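Local coordinates for protein amino acid amide racemase (Ochrobactrum anthropi, PDB 6GIO) that is a pyridoxal-5'-phosphate-dependent enzyme of the class-III aminotransferase family, assembled as a dimer, at residues C[50-54]-C[266-270]; C[31-36]-C[56-60]; C[236-240]-C[250-254]; C[351-357]-C[394-400]. All blocks are in the same frame, centred on the assembly; numbering follows the deposited sequence.

Interaction 1 (C[50-54]-C[266-270]). With PLP (pyridoxal-5'-phosphate), chain G.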
loop_
_atom_site.group_PDB
_atom_site.type_symbol
_atom_site.label_atom_id
_atom_site.label_comp_id
_atom_site.label_asym_id
_atom_site.label_seq_id
_atom_site.Cartn_x
_atom_site.Cartn_y
_atom_site.Cartn_z
ATOM N N SER C 50 -0.002 -8.192 -16.057
ATOM C CA SER C 50 0.562 -8.237 -14.713
ATOM C C SER C 50 -0.575 -8.330 -13.655
ATOM O O SER C 50 -0.453 -7.783 -12.563
ATOM C CB SER C 50 1.512 -7.052 -14.454
ATOM O OG SER C 50 2.761 -7.189 -15.136
ATOM N N ALA C 51 -1.645 -9.058 -14.008
ATOM C CA ALA C 51 -2.840 -9.261 -13.189
ATOM C C ALA C 51 -3.899 -8.154 -13.267
ATOM O O ALA C 51 -4.965 -8.265 -12.623
ATOM C CB ALA C 51 -2.469 -9.537 -11.725
ATOM N N GLY C 52 -3.646 -7.113 -14.051
ATOM C CA GLY C 52 -4.601 -6.020 -14.207
ATOM C C GLY C 52 -3.969 -4.626 -14.255
ATOM O O GLY C 52 -4.465 -3.751 -14.952
ATOM N N PRO C 53 -2.872 -4.421 -13.522
ATOM C CA PRO C 53 -2.266 -3.101 -13.500
ATOM C C PRO C 53 -1.906 -2.560 -14.889
ATOM O O PRO C 53 -2.180 -1.405 -15.161
ATOM C CB PRO C 53 -1.040 -3.310 -12.622
ATOM C CG PRO C 53 -1.486 -4.334 -11.638
ATOM C CD PRO C 53 -2.304 -5.287 -12.468
ATOM N N ALA C 54 -1.320 -3.385 -15.753
ATOM C CA ALA C 54 -0.879 -2.907 -17.067
ATOM C C ALA C 54 -2.016 -2.717 -18.069
ATOM O O ALA C 54 -2.011 -3.330 -19.116
ATOM C CB ALA C 54 0.216 -3.846 -17.628
ATOM N N GLY C 266 -8.708 -0.120 -8.228
ATOM C CA GLY C 266 -7.297 -0.436 -8.066
ATOM C C GLY C 266 -6.676 -1.008 -9.300
ATOM O O GLY C 266 -7.122 -0.763 -10.414
ATOM N N LYS C 267 -5.629 -1.798 -9.086
ATOM C CA LYS C 267 -4.936 -2.464 -10.167
ATOM C C LYS C 267 -4.713 -1.507 -11.372
ATOM O O LYS C 267 -3.863 -0.608 -11.308
ATOM C CB LYS C 267 -5.664 -3.754 -10.534
ATOM C CG LYS C 267 -5.325 -4.936 -9.625
ATOM C CD LYS C 267 -6.049 -6.236 -10.033
ATOM C CE LYS C 267 -5.603 -7.471 -9.226
ATOM N NZ LYS C 267 -6.191 -7.610 -7.872
ATOM N N GLY C 268 -5.472 -1.699 -12.451
ATOM C CA GLY C 268 -5.291 -0.954 -13.686
ATOM C C GLY C 268 -5.425 0.553 -13.577
ATOM O O GLY C 268 -4.971 1.245 -14.462
ATOM N N LEU C 269 -6.054 1.061 -12.512
ATOM C CA LEU C 269 -6.157 2.519 -12.287
ATOM C C LEU C 269 -4.810 3.199 -12.360
ATOM O O LEU C 269 -4.719 4.307 -12.887
ATOM C CB LEU C 269 -6.838 2.861 -10.974
ATOM C CG LEU C 269 -7.015 4.348 -10.648
ATOM C CD1 LEU C 269 -7.889 5.077 -11.656
ATOM C CD2 LEU C 269 -7.598 4.455 -9.265
ATOM N N GLY C 270 -3.774 2.523 -11.888
ATOM C CA GLY C 270 -2.444 3.085 -11.829
ATOM C C GLY C 270 -1.584 2.877 -13.073
ATOM O O GLY C 270 -0.497 3.451 -13.171
HETATM N N1 PLP G . -10.233 -6.756 -4.820
HETATM C C2 PLP G . -10.279 -7.453 -5.983
HETATM C C2A PLP G . -11.567 -7.806 -6.659
HETATM C C3 PLP G . -9.029 -7.922 -6.634
HETATM O O3 PLP G . -9.091 -8.616 -7.776
HETATM C C4 PLP G . -7.719 -7.590 -6.039
HETATM C C4A PLP G . -6.456 -8.043 -6.696
HETATM C C5 PLP G . -7.787 -6.802 -4.758
HETATM C C6 PLP G . -9.047 -6.440 -4.234
HETATM C C5A PLP G . -6.504 -6.456 -4.019
HETATM O O4P PLP G . -5.526 -5.757 -4.799
HETATM P P PLP G . -3.984 -5.756 -4.384
HETATM O O1P PLP G . -3.474 -4.550 -5.111
HETATM O O2P PLP G . -3.390 -7.056 -4.895
HETATM O O3P PLP G . -3.965 -5.580 -2.873
#
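The backbones at P53 and G268 run within 3.7 Å of each other, CA to CA, yet no hydrogen bond joins 50-54 to 266-270. The approach rests instead on carbonyl oxygens meeting CH groups. G268 CA directs a hydrogen at P53 O over 3.5 Å, with an angle of 166° at the hydrogen, and G52 O lies 3.2 Å from the same carbon. Glycine suits position 268 because a beta carbon there would run into G52 O. G52 has a backbone conformation (phi 140°) in which a beta carbon would press on the preceding carbonyl. Residues 268-270 form a short 3-10 turn, in which G270 N bonds back to K267 O.

K267 carries most of the side-chain contact. Its CG lies beside the backbone N (chi1 -82°), and the chain then runs extended before bending at chi4. On the way its CB and CG pass the proline ring of P53 obliquely at van der Waals distance from CD, and CD comes to 3.5 Å from A51 O. That carbonyl accepts a hydrogen bond from K241 NZ, which satisfies its oxygen. T295 of the second subunit packs against both A51 and K267 and also hydrogen-bonds PLP through OG1. Past the bend, K267 NZ is joined to PLP C4A by a covalent bond of 1.3 Å. This length is consistent with a Schiff base, the internal aldimine by which fold-type I enzymes hold pyridoxal-5'-phosphate on a lysine near the dimer interface.

Interaction 2 (C[31-36]-C[56-60]). With EDO (1,2-ethanediol), chain H.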
loop_
_atom_site.group_PDB
_atom_site.type_symbol
_atom_site.label_atom_id
_atom_site.label_comp_id
_atom_site.label_asym_id
_atom_site.label_seq_id
_atom_site.Cartn_x
_atom_site.Cartn_y
_atom_site.Cartn_z
ATOM N N GLY C 31 9.876 -4.213 -21.048
ATOM C CA GLY C 31 8.509 -4.324 -21.573
ATOM C C GLY C 31 8.231 -3.260 -22.612
ATOM O O GLY C 31 8.743 -2.117 -22.518
ATOM N N LYS C 32 7.400 -3.613 -23.595
ATOM C CA LYS C 32 7.146 -2.734 -24.728
ATOM C C LYS C 32 5.852 -3.085 -25.400
ATOM O O LYS C 32 5.695 -4.201 -25.936
ATOM C CB LYS C 32 8.292 -2.812 -25.754
ATOM C CG LYS C 32 8.170 -1.791 -26.871
ATOM C CD LYS C 32 8.999 -2.177 -28.089
ATOM C CE LYS C 32 8.765 -1.198 -29.237
ATOM N NZ LYS C 32 10.044 -0.553 -29.644
ATOM N N GLY C 33 4.928 -2.116 -25.394
ATOM C CA GLY C 33 3.606 -2.340 -25.906
ATOM C C GLY C 33 2.915 -3.359 -25.052
ATOM O O GLY C 33 2.936 -3.304 -23.816
ATOM N N ASN C 34 2.315 -4.326 -25.712
ATOM C CA ASN C 34 1.684 -5.424 -25.021
ATOM C C ASN C 34 2.661 -6.599 -24.815
ATOM O O ASN C 34 2.223 -7.713 -24.526
ATOM C CB ASN C 34 0.436 -5.840 -25.801
ATOM C CG ASN C 34 -0.523 -4.665 -26.035
ATOM O OD1 ASN C 34 -0.702 -3.813 -25.171
ATOM N ND2 ASN C 34 -1.086 -4.587 -27.225
ATOM N N ARG C 35 3.966 -6.375 -24.946
ATOM C CA ARG C 35 4.935 -7.493 -24.753
ATOM C C ARG C 35 5.880 -7.261 -23.591
ATOM O O ARG C 35 6.170 -6.113 -23.259
ATOM C CB ARG C 35 5.752 -7.735 -26.030
ATOM C CG ARG C 35 4.918 -7.826 -27.318
ATOM C CD ARG C 35 5.775 -8.256 -28.510
ATOM N NE ARG C 35 6.069 -9.678 -28.408
ATOM C CZ ARG C 35 5.263 -10.648 -28.851
ATOM N NH1 ARG C 35 5.629 -11.911 -28.684
ATOM N NH2 ARG C 35 4.118 -10.369 -29.472
ATOM N N LEU C 36 6.342 -8.351 -22.961
ATOM C CA LEU C 36 7.268 -8.287 -21.847
ATOM C C LEU C 36 8.593 -8.889 -22.291
ATOM O O LEU C 36 8.609 -9.861 -23.055
ATOM C CB LEU C 36 6.743 -9.044 -20.618
ATOM C CG LEU C 36 5.534 -8.354 -19.962
ATOM C CD1 LEU C 36 4.882 -9.290 -18.965
ATOM C CD2 LEU C 36 5.918 -7.026 -19.309
ATOM N N LEU C 56 -2.771 -0.248 -20.110
ATOM C CA LEU C 56 -2.306 0.302 -21.390
ATOM C C LEU C 56 -0.986 -0.344 -21.811
ATOM O O LEU C 56 -0.286 0.199 -22.681
ATOM C CB LEU C 56 -2.111 1.815 -21.287
ATOM C CG LEU C 56 -3.361 2.568 -20.823
ATOM C CD1 LEU C 56 -3.110 4.072 -20.842
ATOM C CD2 LEU C 56 -4.548 2.216 -21.679
ATOM N N GLY C 57 -0.632 -1.473 -21.219
ATOM C CA GLY C 57 0.598 -2.147 -21.626
ATOM C C GLY C 57 1.769 -1.482 -20.952
ATOM O O GLY C 57 1.615 -0.927 -19.860
ATOM N N TYR C 58 2.919 -1.522 -21.626
ATOM C CA TYR C 58 4.205 -1.176 -21.066
ATOM C C TYR C 58 4.836 -0.086 -21.963
ATOM O O TYR C 58 4.828 -0.188 -23.174
ATOM C CB TYR C 58 5.065 -2.482 -20.976
ATOM C CG TYR C 58 4.348 -3.550 -20.148
ATOM C CD1 TYR C 58 4.317 -3.482 -18.768
ATOM C CD2 TYR C 58 3.665 -4.589 -20.748
ATOM C CE1 TYR C 58 3.622 -4.426 -17.996
ATOM C CE2 TYR C 58 2.961 -5.535 -19.984
ATOM C CZ TYR C 58 2.950 -5.443 -18.600
ATOM O OH TYR C 58 2.275 -6.385 -17.826
ATOM N N GLY C 59 5.386 0.951 -21.344
ATOM C CA GLY C 59 5.972 2.073 -22.050
ATOM C C GLY C 59 4.940 2.934 -22.756
ATOM O O GLY C 59 5.268 3.656 -23.675
ATOM N N HIS C 60 3.679 2.870 -22.346
ATOM C CA HIS C 60 2.656 3.606 -23.069
ATOM C C HIS C 60 2.957 5.122 -22.942
ATOM O O HIS C 60 3.144 5.628 -21.825
ATOM C CB HIS C 60 1.257 3.289 -22.548
ATOM C CG HIS C 60 0.179 3.903 -23.374
ATOM N ND1 HIS C 60 -0.148 5.245 -23.296
ATOM C CD2 HIS C 60 -0.608 3.375 -24.341
ATOM C CE1 HIS C 60 -1.104 5.505 -24.168
ATOM N NE2 HIS C 60 -1.390 4.392 -24.822
HETATM C C1 EDO H . 2.867 1.969 -18.420
HETATM O O1 EDO H . 2.713 1.703 -19.827
HETATM C C2 EDO H . 4.091 2.828 -18.165
HETATM O O2 EDO H . 5.262 2.093 -18.608
#
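L36 lays one methyl on the ring of Y58: CD2 sits over the centre of one face, 3.4 Å from the centroid and 13° off the ring normal. This CH-pi contact is the tight end of the pairing between 31-36 and 56-60. The tyrosine CB packs 3.6 Å from G31 C, a fit that suits glycine at position 31, because a beta carbon there would crowd it. G57 fits as closely, CA 3.4 Å from G33 O, where a beta carbon would run into that oxygen. With CG beside its backbone N (chi1 -57°), the Y58 ring turns in under L36, and its OH reaches D46 OD2 and S50 OG, so tyrosine offers an apolar face and a satisfied polar end.

On the solvent side, at the exposed K32 and G33, the contact thins to backbone. G33 and Y58 form a single antiparallel hydrogen-bonded bridge, G33 N to Y58 O at 2.9 Å and Y58 N to G33 O at 2.8 Å, both bonds well short of straight. G33 is the second residue of a type II' turn from K32 to R35, a place that calls for positive phi. The 56-60 loop also holds 1,2-ethanediol, probably from the crystallisation liquor, which accepts from G59 N and H60 N and donates to G57 O.

The turn joins strands 28-32 and 35-38 as a hairpin at one end of a mixed sheet, beside strand 43-46. R35 bonds S43 through NE and makes a salt bridge from NH2 to E411 of helix 406-424, while H60, N-cap of helix 61-72, bonds A62 N through ND1.

Interaction 3 (C[236-240]-C[250-254]). With PLP (pyridoxal-5'-phosphate), chain G.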
loop_
_atom_site.group_PDB
_atom_site.type_symbol
_atom_site.label_atom_id
_atom_site.label_comp_id
_atom_site.label_asym_id
_atom_site.label_seq_id
_atom_site.Cartn_x
_atom_site.Cartn_y
_atom_site.Cartn_z
ATOM N N VAL C 236 -21.405 -1.887 -1.761
ATOM C CA VAL C 236 -20.033 -1.601 -2.096
ATOM C C VAL C 236 -19.721 -2.490 -3.284
ATOM O O VAL C 236 -19.839 -3.693 -3.176
ATOM C CB VAL C 236 -19.058 -1.978 -0.936
ATOM C CG1 VAL C 236 -17.602 -1.686 -1.314
ATOM C CG2 VAL C 236 -19.405 -1.284 0.378
ATOM N N VAL C 237 -19.283 -1.920 -4.394
ATOM C CA VAL C 237 -18.778 -2.721 -5.493
ATOM C C VAL C 237 -17.235 -2.622 -5.595
ATOM O O VAL C 237 -16.658 -1.533 -5.684
ATOM C CB VAL C 237 -19.427 -2.321 -6.852
ATOM C CG1 VAL C 237 -18.830 -3.143 -7.980
ATOM C CG2 VAL C 237 -20.934 -2.534 -6.823
ATOM N N ASP C 238 -16.589 -3.779 -5.603
ATOM C CA ASP C 238 -15.131 -3.903 -5.840
ATOM C C ASP C 238 -14.847 -3.978 -7.342
ATOM O O ASP C 238 -15.057 -5.027 -7.957
ATOM C CB ASP C 238 -14.637 -5.176 -5.152
ATOM C CG ASP C 238 -13.114 -5.287 -5.137
ATOM O OD1 ASP C 238 -12.471 -4.680 -6.006
ATOM O OD2 ASP C 238 -12.554 -5.971 -4.252
ATOM N N GLU C 239 -14.386 -2.881 -7.933
ATOM C CA GLU C 239 -14.047 -2.826 -9.352
ATOM C C GLU C 239 -12.532 -3.012 -9.550
ATOM O O GLU C 239 -11.996 -2.777 -10.612
ATOM C CB GLU C 239 -14.508 -1.517 -9.977
ATOM C CG GLU C 239 -16.042 -1.345 -10.065
ATOM C CD GLU C 239 -16.685 -1.968 -11.327
ATOM O OE1 GLU C 239 -16.003 -1.984 -12.380
ATOM O OE2 GLU C 239 -17.873 -2.436 -11.288
ATOM N N VAL C 240 -11.848 -3.455 -8.526
ATOM C CA VAL C 240 -10.407 -3.493 -8.583
ATOM C C VAL C 240 -9.917 -4.305 -9.769
ATOM O O VAL C 240 -8.984 -3.884 -10.476
ATOM C CB VAL C 240 -9.815 -4.031 -7.255
ATOM C CG1 VAL C 240 -8.315 -4.332 -7.415
ATOM C CG2 VAL C 240 -10.030 -3.012 -6.152
ATOM N N MET C 250 -17.538 1.290 -18.846
ATOM C CA MET C 250 -16.504 1.897 -18.032
ATOM C C MET C 250 -16.394 1.116 -16.719
ATOM O O MET C 250 -15.303 0.722 -16.313
ATOM C CB MET C 250 -16.793 3.388 -17.787
ATOM C CG MET C 250 -15.714 4.092 -16.935
ATOM S SD MET C 250 -14.019 4.041 -17.628
ATOM C CE MET C 250 -13.949 5.634 -18.450
ATOM N N HIS C 251 -17.534 0.866 -16.082
ATOM C CA HIS C 251 -17.567 0.071 -14.842
ATOM C C HIS C 251 -18.323 -1.228 -15.027
ATOM O O HIS C 251 -19.444 -1.237 -15.566
ATOM C CB HIS C 251 -18.220 0.858 -13.716
ATOM C CG HIS C 251 -17.685 2.239 -13.566
ATOM N ND1 HIS C 251 -16.399 2.490 -13.130
ATOM C CD2 HIS C 251 -18.266 3.449 -13.779
ATOM C CE1 HIS C 251 -16.207 3.797 -13.109
ATOM N NE2 HIS C 251 -17.322 4.401 -13.498
ATOM N N CYS C 252 -17.726 -2.330 -14.570
ATOM C CA CYS C 252 -18.382 -3.605 -14.737
ATOM C C CYS C 252 -19.755 -3.620 -14.100
ATOM O O CYS C 252 -20.603 -4.329 -14.536
ATOM C CB CYS C 252 -17.554 -4.752 -14.196
ATOM S SG CYS C 252 -18.300 -6.379 -14.520
ATOM N N PHE C 253 -19.971 -2.869 -13.032
ATOM C CA PHE C 253 -21.307 -2.903 -12.391
ATOM C C PHE C 253 -22.399 -2.313 -13.266
ATOM O O PHE C 253 -23.606 -2.565 -13.013
ATOM C CB PHE C 253 -21.290 -2.223 -11.023
ATOM C CG PHE C 253 -21.089 -0.738 -11.059
ATOM C CD1 PHE C 253 -22.172 0.125 -11.253
ATOM C CD2 PHE C 253 -19.841 -0.173 -10.783
ATOM C CE1 PHE C 253 -21.995 1.495 -11.232
ATOM C CE2 PHE C 253 -19.673 1.214 -10.720
ATOM C CZ PHE C 253 -20.746 2.040 -10.953
ATOM N N GLN C 254 -22.018 -1.545 -14.289
ATOM C CA GLN C 254 -23.027 -0.967 -15.185
ATOM C C GLN C 254 -23.697 -2.028 -16.073
ATOM O O GLN C 254 -24.747 -1.762 -16.630
ATOM C CB GLN C 254 -22.441 0.164 -16.056
ATOM C CG GLN C 254 -21.992 1.367 -15.273
ATOM C CD GLN C 254 -21.276 2.419 -16.079
ATOM O OE1 GLN C 254 -20.236 2.168 -16.700
ATOM N NE2 GLN C 254 -21.778 3.651 -15.979
HETATM N N1 PLP G . -10.233 -6.756 -4.820
HETATM C C2 PLP G . -10.279 -7.453 -5.983
HETATM C C2A PLP G . -11.567 -7.806 -6.659
HETATM C C3 PLP G . -9.029 -7.922 -6.634
HETATM O O3 PLP G . -9.091 -8.616 -7.776
HETATM C C4 PLP G . -7.719 -7.590 -6.039
HETATM C C4A PLP G . -6.456 -8.043 -6.696
HETATM C C5 PLP G . -7.787 -6.802 -4.758
HETATM C C6 PLP G . -9.047 -6.440 -4.234
HETATM C C5A PLP G . -6.504 -6.456 -4.019
HETATM O O4P PLP G . -5.526 -5.757 -4.799
HETATM P P PLP G . -3.984 -5.756 -4.384
HETATM O O1P PLP G . -3.474 -4.550 -5.111
HETATM O O2P PLP G . -3.390 -7.056 -4.895
HETATM O O3P PLP G . -3.965 -5.580 -2.873
HETATM O O HOH W 1 -14.628 0.520 -13.106
#
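E239, following D238 of strand 234-238 in the large mixed sheet of the fold-type I enzymes, reaches to the start of the 3-10 turn that begins at C252. Its CB heads toward 250-254. CG, set beside the backbone N (chi1 -68°), comes to 4.0 Å from F253 CD2, and a sharp bend at chi2 (-86°) swings the carboxylate onto the turn. CD lies 3.4 Å from C252 N, and the two oxygens divide the work. OE1 accepts from C252 N and OE2 from F253 N, each over 2.8 Å; both donors come from the syn side, somewhat out of the carboxylate plane. OE1 also receives a hydrogen from a water that donates to M250 O and lies at the edge of the H251 ring, 2.6 Å from ND1. Glutamate suits this buried place because one carboxylate can satisfy two successive N-H groups at the start of a 3-10 turn. The imidazole is held at its far nitrogen, NE2, by I97 O. V237 adds apolar packing of CG1 against F253 CB.

E239 sits between two residues of the pyridoxal-5'-phosphate pocket. D238 OD1 accepts from V240 N in an Asx turn, which steadies the carboxylate whose OD2 lies 2.5 Å from PLP N1; that oxygen is hydrogen-bonded to H140 ND1. V240 CG1 rests 3.6 Å from PLP C4, a branched apolar neighbour for the cofactor ring. Across the contact, E239 OE2 stands at the edge of the F253 ring, 3.0 Å from CD2, with carboxylate and ring planes 80° apart.

Interaction 4 (C[351-357]-C[394-400])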
loop_
_atom_site.group_PDB
_atom_site.type_symbol
_atom_site.label_atom_id
_atom_site.label_comp_id
_atom_site.label_asym_id
_atom_site.label_seq_id
_atom_site.Cartn_x
_atom_site.Cartn_y
_atom_site.Cartn_z
ATOM N N LEU C 351 -12.535 -7.894 -22.107
ATOM C CA LEU C 351 -11.191 -8.457 -21.977
ATOM C C LEU C 351 -10.871 -9.035 -20.575
ATOM O O LEU C 351 -9.707 -9.153 -20.176
ATOM C CB LEU C 351 -10.158 -7.425 -22.445
ATOM C CG LEU C 351 -10.079 -7.248 -23.976
ATOM C CD1 LEU C 351 -9.323 -5.982 -24.305
ATOM C CD2 LEU C 351 -9.441 -8.455 -24.670
ATOM N N ALA C 352 -11.922 -9.411 -19.842
ATOM C CA ALA C 352 -11.785 -10.189 -18.609
ATOM C C ALA C 352 -12.332 -11.560 -18.937
ATOM O O ALA C 352 -13.537 -11.770 -18.946
ATOM C CB ALA C 352 -12.557 -9.550 -17.461
ATOM N N ILE C 353 -11.424 -12.493 -19.220
ATOM C CA ILE C 353 -11.816 -13.748 -19.796
ATOM C C ILE C 353 -11.252 -14.905 -19.036
ATOM O O ILE C 353 -10.055 -14.932 -18.754
ATOM C CB ILE C 353 -11.354 -13.831 -21.290
ATOM C CG1 ILE C 353 -12.130 -12.806 -22.103
ATOM C CG2 ILE C 353 -11.569 -15.227 -21.859
ATOM C CD1 ILE C 353 -11.421 -12.378 -23.385
ATOM N N GLY C 354 -12.125 -15.871 -18.744
ATOM C CA GLY C 354 -11.723 -17.113 -18.079
ATOM C C GLY C 354 -12.002 -18.327 -18.933
ATOM O O GLY C 354 -13.031 -18.391 -19.594
ATOM N N VAL C 355 -11.087 -19.288 -18.899
ATOM C CA VAL C 355 -11.288 -20.579 -19.542
ATOM C C VAL C 355 -11.265 -21.730 -18.537
ATOM O O VAL C 355 -10.220 -22.084 -18.009
ATOM C CB VAL C 355 -10.211 -20.818 -20.634
ATOM C CG1 VAL C 355 -10.459 -22.148 -21.346
ATOM C CG2 VAL C 355 -10.225 -19.682 -21.643
ATOM N N ASP C 356 -12.423 -22.350 -18.295
ATOM C CA ASP C 356 -12.566 -23.354 -17.252
ATOM C C ASP C 356 -12.151 -24.766 -17.757
ATOM O O ASP C 356 -12.791 -25.333 -18.653
ATOM C CB ASP C 356 -14.022 -23.339 -16.794
ATOM C CG ASP C 356 -14.217 -24.075 -15.522
ATOM O OD1 ASP C 356 -13.719 -25.217 -15.433
ATOM O OD2 ASP C 356 -14.810 -23.480 -14.603
ATOM N N LEU C 357 -11.061 -25.307 -17.237
ATOM C CA LEU C 357 -10.562 -26.585 -17.671
ATOM C C LEU C 357 -11.204 -27.711 -16.859
ATOM O O LEU C 357 -11.269 -27.643 -15.625
ATOM C CB LEU C 357 -9.046 -26.660 -17.499
ATOM C CG LEU C 357 -8.273 -25.530 -18.141
ATOM C CD1 LEU C 357 -6.807 -25.705 -17.903
ATOM C CD2 LEU C 357 -8.547 -25.462 -19.635
ATOM N N ASN C 394 -8.216 -24.228 -11.750
ATOM C CA ASN C 394 -8.431 -24.806 -13.071
ATOM C C ASN C 394 -8.970 -23.811 -14.127
ATOM O O ASN C 394 -9.375 -24.230 -15.199
ATOM C CB ASN C 394 -9.422 -25.936 -12.914
ATOM C CG ASN C 394 -10.804 -25.425 -12.628
ATOM O OD1 ASN C 394 -11.000 -24.673 -11.654
ATOM N ND2 ASN C 394 -11.774 -25.814 -13.470
ATOM N N VAL C 395 -9.040 -22.513 -13.811
ATOM C CA VAL C 395 -9.548 -21.510 -14.752
ATOM C C VAL C 395 -8.351 -20.682 -15.251
ATOM O O VAL C 395 -7.753 -19.925 -14.472
ATOM C CB VAL C 395 -10.579 -20.532 -14.103
ATOM C CG1 VAL C 395 -11.191 -19.646 -15.169
ATOM C CG2 VAL C 395 -11.697 -21.246 -13.394
ATOM N N LEU C 396 -8.006 -20.826 -16.541
ATOM C CA LEU C 396 -7.024 -19.985 -17.169
ATOM C C LEU C 396 -7.584 -18.579 -17.157
ATOM O O LEU C 396 -8.743 -18.367 -17.510
ATOM C CB LEU C 396 -6.744 -20.420 -18.604
ATOM C CG LEU C 396 -6.271 -21.853 -18.834
ATOM C CD1 LEU C 396 -5.994 -22.049 -20.295
ATOM C CD2 LEU C 396 -5.091 -22.203 -17.972
ATOM N N GLU C 397 -6.750 -17.629 -16.739
ATOM C CA GLU C 397 -7.111 -16.208 -16.687
ATOM C C GLU C 397 -6.408 -15.407 -17.803
ATOM O O GLU C 397 -5.174 -15.518 -17.988
ATOM C CB GLU C 397 -6.704 -15.604 -15.327
ATOM C CG GLU C 397 -6.848 -14.089 -15.304
ATOM C CD GLU C 397 -6.733 -13.494 -13.918
ATOM O OE1 GLU C 397 -5.682 -12.954 -13.560
ATOM O OE2 GLU C 397 -7.720 -13.532 -13.194
ATOM N N PHE C 398 -7.197 -14.621 -18.530
ATOM C CA PHE C 398 -6.692 -13.716 -19.573
ATOM C C PHE C 398 -7.178 -12.309 -19.259
ATOM O O PHE C 398 -8.391 -12.000 -19.344
ATOM C CB PHE C 398 -7.130 -14.161 -20.972
ATOM C CG PHE C 398 -6.646 -15.545 -21.335
ATOM C CD1 PHE C 398 -5.321 -15.775 -21.630
ATOM C CD2 PHE C 398 -7.500 -16.610 -21.315
ATOM C CE1 PHE C 398 -4.844 -17.061 -21.917
ATOM C CE2 PHE C 398 -7.038 -17.895 -21.608
ATOM C CZ PHE C 398 -5.709 -18.127 -21.914
ATOM N N MET C 399 -6.225 -11.478 -18.853
ATOM C CA MET C 399 -6.468 -10.084 -18.473
ATOM C C MET C 399 -5.492 -9.220 -19.239
ATOM O O MET C 399 -4.697 -8.524 -18.643
ATOM C CB MET C 399 -6.223 -9.925 -16.960
ATOM C CG MET C 399 -7.272 -10.652 -16.124
ATOM S SD MET C 399 -8.825 -9.727 -16.062
ATOM C CE MET C 399 -8.362 -8.333 -15.064
ATOM N N PRO C 400 -5.496 -9.311 -20.574
ATOM C CA PRO C 400 -4.431 -8.598 -21.287
ATOM C C PRO C 400 -4.611 -7.075 -21.216
ATOM O O PRO C 400 -5.729 -6.595 -20.941
ATOM C CB PRO C 400 -4.578 -9.091 -22.731
ATOM C CG PRO C 400 -6.004 -9.536 -22.866
ATOM C CD PRO C 400 -6.414 -10.015 -21.497
#
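N394 ND2 donates to L357 O over 2.9 Å along a nearly straight line (175°), the acceptor lying in the plane of the asparagine amide, while D356 OD1 is 2.8 Å from the same nitrogen. Setting CG between the backbone N and the carbonyl carbon (chi1 71°) brings the amide end close to strand 352-357. The same residue's O accepts from L357 N at 2.9 Å, so asparagine holds L357 at both its backbone N and its backbone O.

Strands 352-357 and 395-398 run antiparallel, 162° between their directions. I353 with F398 and V355 with L396 are hydrogen-bonded pairs; G354 with E397 and D356 with V395 are non-hydrogen-bonded. Of the rungs, F398 N meets I353 O almost head-on at 2.9 Å, whereas the N-H of L396 reaches V355 O well tilted from the carbonyl plane. V355 CG2 touches the edge of the F398 ring, in plane, 3.7 Å from CE2, and L357 CD1 meets L396 CD2. Branched and aromatic residues suit this side, which helices 318-339 and 369-382 cover. On the other face G354 brings no side chain, and V395 CG1 lies 3.9 Å from its CA. At the other end M399, just past strand 395-398, packs SD on A352 CB, and L351 CD2 meets P400 CG.

The buried charges on the G354 face are matched: D356 OD2 makes salt bridges with R347 and R174, and E397 OE1 with K241 of the cofactor pocket. The contact thus pairs an apolar face with one carrying two carboxylates beside V395, probably held ionised by their basic partners.

In the fold
Interactions 1 and 2 share the loop between strand 43-46 and helix 61-72: their centres are 13 Å apart, their segments alternate along the chain, and both touch the second subunit. Along the chain, interaction 3 falls between the two segments of interaction 1, and the two meet where V240 O lies 3.3 Å from K267 CB; both border PLP. Interaction 4 comes last in sequence and reaches interaction 1 through M399 CE, 4.2 Å from A51 O. Interactions 2 and 4, centres 20 Å apart, both reach one mixed sheet, whereas interaction 3 starts from the other. Interaction 1 therefore touches the remaining three, bringing both sheets and the dimer interface together around the cofactor.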